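Long-range contact in CD8 alpha antigen (PDB 5EDX), which probably serves as a T-cell co-receptor that binds MHC class I molecules, here as the alpha-alpha homodimer of the swine protein: residues K45-N57 and I68-I80. Sequence-based numbering, arbitrary orientation.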
loop_
_atom_site.group_PDB
_atom_site.type_symbol
_atom_site.label_atom_id
_atom_site.label_comp_id
_atom_site.label_asym_id
_atom_site.label_seq_id
_atom_site.Cartn_x
_atom_site.Cartn_y
_atom_site.Cartn_z
ATOM N N LYS A 45 -0.242 -2.554 8.363
ATOM C CA LYS A 45 0.287 -1.733 7.275
ATOM C C LYS A 45 1.343 -2.459 6.453
ATOM O O LYS A 45 2.141 -3.232 6.990
ATOM C CB LYS A 45 0.827 -0.401 7.797
ATOM C CG LYS A 45 2.032 -0.487 8.706
ATOM C CD LYS A 45 2.252 0.894 9.309
ATOM C CE LYS A 45 3.497 1.008 10.143
ATOM N NZ LYS A 45 3.576 2.417 10.636
ATOM N N PRO A 46 1.339 -2.210 5.136
ATOM C CA PRO A 46 2.339 -2.754 4.216
ATOM C C PRO A 46 3.741 -2.312 4.606
ATOM O O PRO A 46 3.934 -1.275 5.252
ATOM C CB PRO A 46 1.965 -2.117 2.871
ATOM C CG PRO A 46 0.558 -1.691 3.011
ATOM C CD PRO A 46 0.378 -1.328 4.452
ATOM N N ILE A 47 4.712 -3.106 4.182
ATOM C CA ILE A 47 6.116 -2.862 4.445
ATOM C C ILE A 47 6.816 -2.600 3.111
ATOM O O ILE A 47 6.696 -3.387 2.179
ATOM C CB ILE A 47 6.731 -4.090 5.141
ATOM C CG1 ILE A 47 6.042 -4.308 6.498
ATOM C CG2 ILE A 47 8.237 -3.927 5.320
ATOM C CD1 ILE A 47 6.354 -5.633 7.145
ATOM N N PHE A 48 7.523 -1.477 3.018
ATOM C CA PHE A 48 8.294 -1.147 1.824
ATOM C C PHE A 48 9.537 -2.033 1.762
ATOM O O PHE A 48 10.288 -2.121 2.732
ATOM C CB PHE A 48 8.690 0.339 1.854
ATOM C CG PHE A 48 9.652 0.750 0.760
ATOM C CD1 PHE A 48 9.194 1.031 -0.520
ATOM C CD2 PHE A 48 11.006 0.887 1.026
ATOM C CE1 PHE A 48 10.080 1.423 -1.523
ATOM C CE2 PHE A 48 11.896 1.275 0.026
ATOM C CZ PHE A 48 11.427 1.543 -1.246
ATOM N N LEU A 49 9.754 -2.693 0.629
ATOM C CA LEU A 49 10.957 -3.510 0.458
ATOM C C LEU A 49 12.020 -2.802 -0.382
ATOM O O LEU A 49 13.167 -2.674 0.050
ATOM C CB LEU A 49 10.617 -4.868 -0.152
ATOM C CG LEU A 49 9.609 -5.721 0.613
ATOM C CD1 LEU A 49 9.324 -6.992 -0.175
ATOM C CD2 LEU A 49 10.134 -6.046 2.016
ATOM N N MET A 50 11.647 -2.343 -1.573
ATOM C CA MET A 50 12.598 -1.633 -2.431
ATOM C C MET A 50 11.924 -0.894 -3.569
ATOM O O MET A 50 10.793 -1.199 -3.951
ATOM C CB MET A 50 13.619 -2.608 -3.013
ATOM C CG MET A 50 13.011 -3.600 -3.983
ATOM S SD MET A 50 14.133 -4.953 -4.397
ATOM C CE MET A 50 14.202 -5.856 -2.845
ATOM N N TYR A 51 12.646 0.082 -4.107
ATOM C CA TYR A 51 12.208 0.860 -5.251
ATOM C C TYR A 51 13.170 0.520 -6.380
ATOM O O TYR A 51 14.386 0.497 -6.179
ATOM C CB TYR A 51 12.265 2.346 -4.899
ATOM C CG TYR A 51 12.128 3.307 -6.067
ATOM C CD1 TYR A 51 10.896 3.856 -6.402
ATOM C CD2 TYR A 51 13.242 3.699 -6.805
ATOM C CE1 TYR A 51 10.771 4.749 -7.450
ATOM C CE2 TYR A 51 13.125 4.594 -7.862
ATOM C CZ TYR A 51 11.885 5.113 -8.178
ATOM O OH TYR A 51 11.758 6.006 -9.223
ATOM N N LEU A 52 12.623 0.217 -7.557
ATOM C CA LEU A 52 13.431 -0.164 -8.708
ATOM C C LEU A 52 13.140 0.736 -9.903
ATOM O O LEU A 52 11.986 1.000 -10.225
ATOM C CB LEU A 52 13.155 -1.617 -9.096
ATOM C CG LEU A 52 13.446 -2.669 -8.021
ATOM C CD1 LEU A 52 12.834 -4.003 -8.413
ATOM C CD2 LEU A 52 14.952 -2.807 -7.784
ATOM N N SER A 53 14.196 1.206 -10.553
ATOM C CA SER A 53 14.056 1.991 -11.778
ATOM C C SER A 53 15.366 1.906 -12.537
ATOM O O SER A 53 16.367 1.446 -11.994
ATOM C CB SER A 53 13.742 3.453 -11.461
ATOM O OG SER A 53 14.883 4.130 -10.953
ATOM N N LYS A 54 15.361 2.354 -13.788
ATOM C CA LYS A 54 16.570 2.323 -14.598
ATOM C C LYS A 54 17.737 3.033 -13.904
ATOM O O LYS A 54 18.858 2.526 -13.886
ATOM C CB LYS A 54 16.295 2.965 -15.962
ATOM C CG LYS A 54 17.518 3.066 -16.859
ATOM C CD LYS A 54 17.154 3.672 -18.217
ATOM C CE LYS A 54 18.401 3.900 -19.062
ATOM N NZ LYS A 54 18.104 4.591 -20.351
ATOM N N THR A 55 17.463 4.194 -13.318
ATOM C CA THR A 55 18.526 5.079 -12.843
ATOM C C THR A 55 18.809 4.977 -11.353
ATOM O O THR A 55 19.743 5.596 -10.849
ATOM C CB THR A 55 18.218 6.555 -13.179
ATOM O OG1 THR A 55 17.031 6.971 -12.491
ATOM C CG2 THR A 55 18.018 6.729 -14.668
ATOM N N ARG A 56 18.012 4.194 -10.644
ATOM C CA ARG A 56 18.119 4.183 -9.194
ATOM C C ARG A 56 17.371 3.021 -8.571
ATOM O O ARG A 56 16.158 2.893 -8.747
ATOM C CB ARG A 56 17.588 5.508 -8.635
ATOM C CG ARG A 56 17.165 5.470 -7.183
ATOM C CD ARG A 56 16.783 6.862 -6.703
ATOM N NE ARG A 56 17.916 7.782 -6.783
ATOM C CZ ARG A 56 17.888 9.044 -6.369
ATOM N NH1 ARG A 56 16.780 9.546 -5.840
ATOM N NH2 ARG A 56 18.970 9.802 -6.483
ATOM N N ASN A 57 18.111 2.171 -7.861
ATOM C CA ASN A 57 17.530 1.149 -7.005
ATOM C C ASN A 57 17.755 1.542 -5.561
ATOM O O ASN A 57 18.850 1.962 -5.193
ATOM C CB ASN A 57 18.170 -0.212 -7.252
ATOM C CG ASN A 57 17.782 -0.806 -8.578
ATOM O OD1 ASN A 57 18.294 -1.851 -8.971
ATOM N ND2 ASN A 57 16.872 -0.143 -9.282
ATOM N N ILE A 68 16.394 -11.203 0.661
ATOM C CA ILE A 68 15.416 -10.585 -0.235
ATOM C C ILE A 68 16.102 -9.574 -1.137
ATOM O O ILE A 68 16.644 -8.580 -0.659
ATOM C CB ILE A 68 14.306 -9.853 0.545
ATOM C CG1 ILE A 68 13.556 -10.833 1.451
ATOM C CG2 ILE A 68 13.352 -9.140 -0.430
ATOM C CD1 ILE A 68 12.416 -10.213 2.229
ATOM N N SER A 69 16.090 -9.830 -2.441
ATOM C CA SER A 69 16.637 -8.858 -3.385
ATOM C C SER A 69 15.681 -8.700 -4.561
ATOM O O SER A 69 14.675 -9.403 -4.650
ATOM C CB SER A 69 18.024 -9.287 -3.870
ATOM O OG SER A 69 17.942 -10.425 -4.709
ATOM N N GLY A 70 15.985 -7.774 -5.459
ATOM C CA GLY A 70 15.140 -7.594 -6.621
ATOM C C GLY A 70 15.858 -6.844 -7.715
ATOM O O GLY A 70 16.925 -6.275 -7.483
ATOM N N TYR A 71 15.276 -6.842 -8.910
ATOM C CA TYR A 71 15.906 -6.167 -10.038
ATOM C C TYR A 71 14.909 -5.829 -11.133
ATOM O O TYR A 71 13.807 -6.368 -11.178
ATOM C CB TYR A 71 17.060 -7.009 -10.600
ATOM C CG TYR A 71 16.658 -8.276 -11.329
ATOM C CD1 TYR A 71 16.396 -8.260 -12.697
ATOM C CD2 TYR A 71 16.565 -9.493 -10.659
ATOM C CE1 TYR A 71 16.046 -9.412 -13.375
ATOM C CE2 TYR A 71 16.212 -10.661 -11.335
ATOM C CZ TYR A 71 15.957 -10.607 -12.696
ATOM O OH TYR A 71 15.611 -11.748 -13.387
ATOM N N LYS A 72 15.320 -4.922 -12.007
ATOM C CA LYS A 72 14.536 -4.554 -13.176
ATOM C C LYS A 72 15.248 -5.047 -14.427
ATOM O O LYS A 72 16.465 -4.896 -14.555
ATOM C CB LYS A 72 14.386 -3.030 -13.227
ATOM C CG LYS A 72 13.684 -2.483 -14.477
ATOM C CD LYS A 72 13.724 -0.951 -14.482
ATOM C CE LYS A 72 12.848 -0.363 -15.591
ATOM N NZ LYS A 72 13.391 -0.674 -16.942
ATOM N N ALA A 73 14.488 -5.643 -15.340
ATOM C CA ALA A 73 14.993 -5.982 -16.664
ATOM C C ALA A 73 13.906 -5.623 -17.670
ATOM O O ALA A 73 12.818 -6.199 -17.648
ATOM C CB ALA A 73 15.338 -7.458 -16.745
ATOM N N ASN A 74 14.191 -4.660 -18.540
ATOM C CA ASN A 74 13.166 -4.141 -19.435
ATOM C C ASN A 74 11.972 -3.668 -18.614
ATOM O O ASN A 74 12.141 -2.905 -17.664
ATOM C CB ASN A 74 12.751 -5.204 -20.453
ATOM C CG ASN A 74 13.911 -5.650 -21.327
ATOM O OD1 ASN A 74 14.587 -4.826 -21.938
ATOM N ND2 ASN A 74 14.152 -6.954 -21.381
ATOM N N ASP A 75 10.775 -4.136 -18.960
ATOM C CA ASP A 75 9.569 -3.715 -18.249
ATOM C C ASP A 75 9.165 -4.708 -17.160
ATOM O O ASP A 75 8.078 -4.608 -16.593
ATOM C CB ASP A 75 8.402 -3.497 -19.220
ATOM C CG ASP A 75 7.973 -4.771 -19.925
ATOM O OD1 ASP A 75 6.870 -4.782 -20.510
ATOM O OD2 ASP A 75 8.732 -5.764 -19.905
ATOM N N ASN A 76 10.044 -5.660 -16.872
ATOM C CA ASN A 76 9.791 -6.644 -15.820
ATOM C C ASN A 76 10.530 -6.326 -14.529
ATOM O O ASN A 76 11.714 -6.000 -14.547
ATOM C CB ASN A 76 10.201 -8.034 -16.289
ATOM C CG ASN A 76 9.377 -8.516 -17.454
ATOM O OD1 ASN A 76 8.161 -8.653 -17.348
ATOM N ND2 ASN A 76 10.037 -8.783 -18.578
ATOM N N PHE A 77 9.822 -6.440 -13.409
ATOM C CA PHE A 77 10.421 -6.268 -12.094
ATOM C C PHE A 77 10.347 -7.590 -11.337
ATOM O O PHE A 77 9.340 -8.291 -11.392
ATOM C CB PHE A 77 9.703 -5.156 -11.325
ATOM C CG PHE A 77 9.781 -3.814 -11.997
ATOM C CD1 PHE A 77 8.859 -3.453 -12.969
ATOM C CD2 PHE A 77 10.797 -2.925 -11.676
ATOM C CE1 PHE A 77 8.943 -2.215 -13.602
ATOM C CE2 PHE A 77 10.886 -1.694 -12.289
ATOM C CZ PHE A 77 9.958 -1.333 -13.259
ATOM N N TYR A 78 11.424 -7.940 -10.645
ATOM C CA TYR A 78 11.499 -9.224 -9.971
ATOM C C TYR A 78 11.838 -9.056 -8.505
ATOM O O TYR A 78 12.558 -8.132 -8.131
ATOM C CB TYR A 78 12.566 -10.105 -10.623
ATOM C CG TYR A 78 12.272 -10.443 -12.062
ATOM C CD1 TYR A 78 11.539 -11.572 -12.393
ATOM C CD2 TYR A 78 12.726 -9.629 -13.089
ATOM C CE1 TYR A 78 11.264 -11.887 -13.721
ATOM C CE2 TYR A 78 12.459 -9.936 -14.420
ATOM C CZ TYR A 78 11.730 -11.065 -14.724
ATOM O OH TYR A 78 11.461 -11.368 -16.045
ATOM N N LEU A 79 11.315 -9.965 -7.689
ATOM C CA LEU A 79 11.697 -10.067 -6.285
ATOM C C LEU A 79 12.134 -11.501 -6.054
ATOM O O LEU A 79 11.463 -12.436 -6.485
ATOM C CB LEU A 79 10.508 -9.752 -5.380
ATOM C CG LEU A 79 10.839 -9.618 -3.893
ATOM C CD1 LEU A 79 11.562 -8.309 -3.630
ATOM C CD2 LEU A 79 9.580 -9.707 -3.047
ATOM N N ILE A 80 13.262 -11.679 -5.377
ATOM C CA ILE A 80 13.754 -13.019 -5.115
ATOM C C ILE A 80 13.851 -13.247 -3.616
ATOM O O ILE A 80 14.537 -12.513 -2.917
ATOM C CB ILE A 80 15.133 -13.253 -5.748
ATOM C CG1 ILE A 80 15.049 -13.166 -7.278
ATOM C CG2 ILE A 80 15.672 -14.617 -5.331
ATOM C CD1 ILE A 80 15.215 -11.773 -7.817
HETATM O O HOH W 1 17.844 -3.351 -11.096
#
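Leu49, Met50 and Leu52 reach across the interior of an immunoglobulin V-set beta sandwich, from strand 47-52 of one sheet to the hairpin 68-80 at the margin of the other. Strands 47-52 and 68-73 run nearly parallel, 16° apart. A classic beta bulge, in which Leu49 and Met50 together face Trp35, turns both side chains inward. Met50 holds CG between its backbone N and carbonyl carbon (chi1 67°), which lays SD 3.5 Å from Gly70 N, where no side chain intervenes; a bend at chi3 then brings CE 3.7 Å from Leu79 CD1. The other branch of Leu79, CD2, meets Leu49 CD1 at 4.0 Å, the two side chains crossing at about a right angle; Tyr92 of strand 90-98 packs on both leucines. Leu52 sets CB 3.7 Å from Phe77 CD2 and CD1 in the plane of that ring, at its edge, while CD2 lies over the Gly70 carbonyl. Beyond Leu52, the extended part of Lys72 passes across the backbone at the Ser53-Lys54 link, with CD 3.8 Å from Lys54 N; its one bend, at chi4 (-67°), carries NZ to Asn74 O, 2.7 Å away. One water bridges the segments, donating to Asn57 OD1 and accepting from Lys72 N at 3.1 Å.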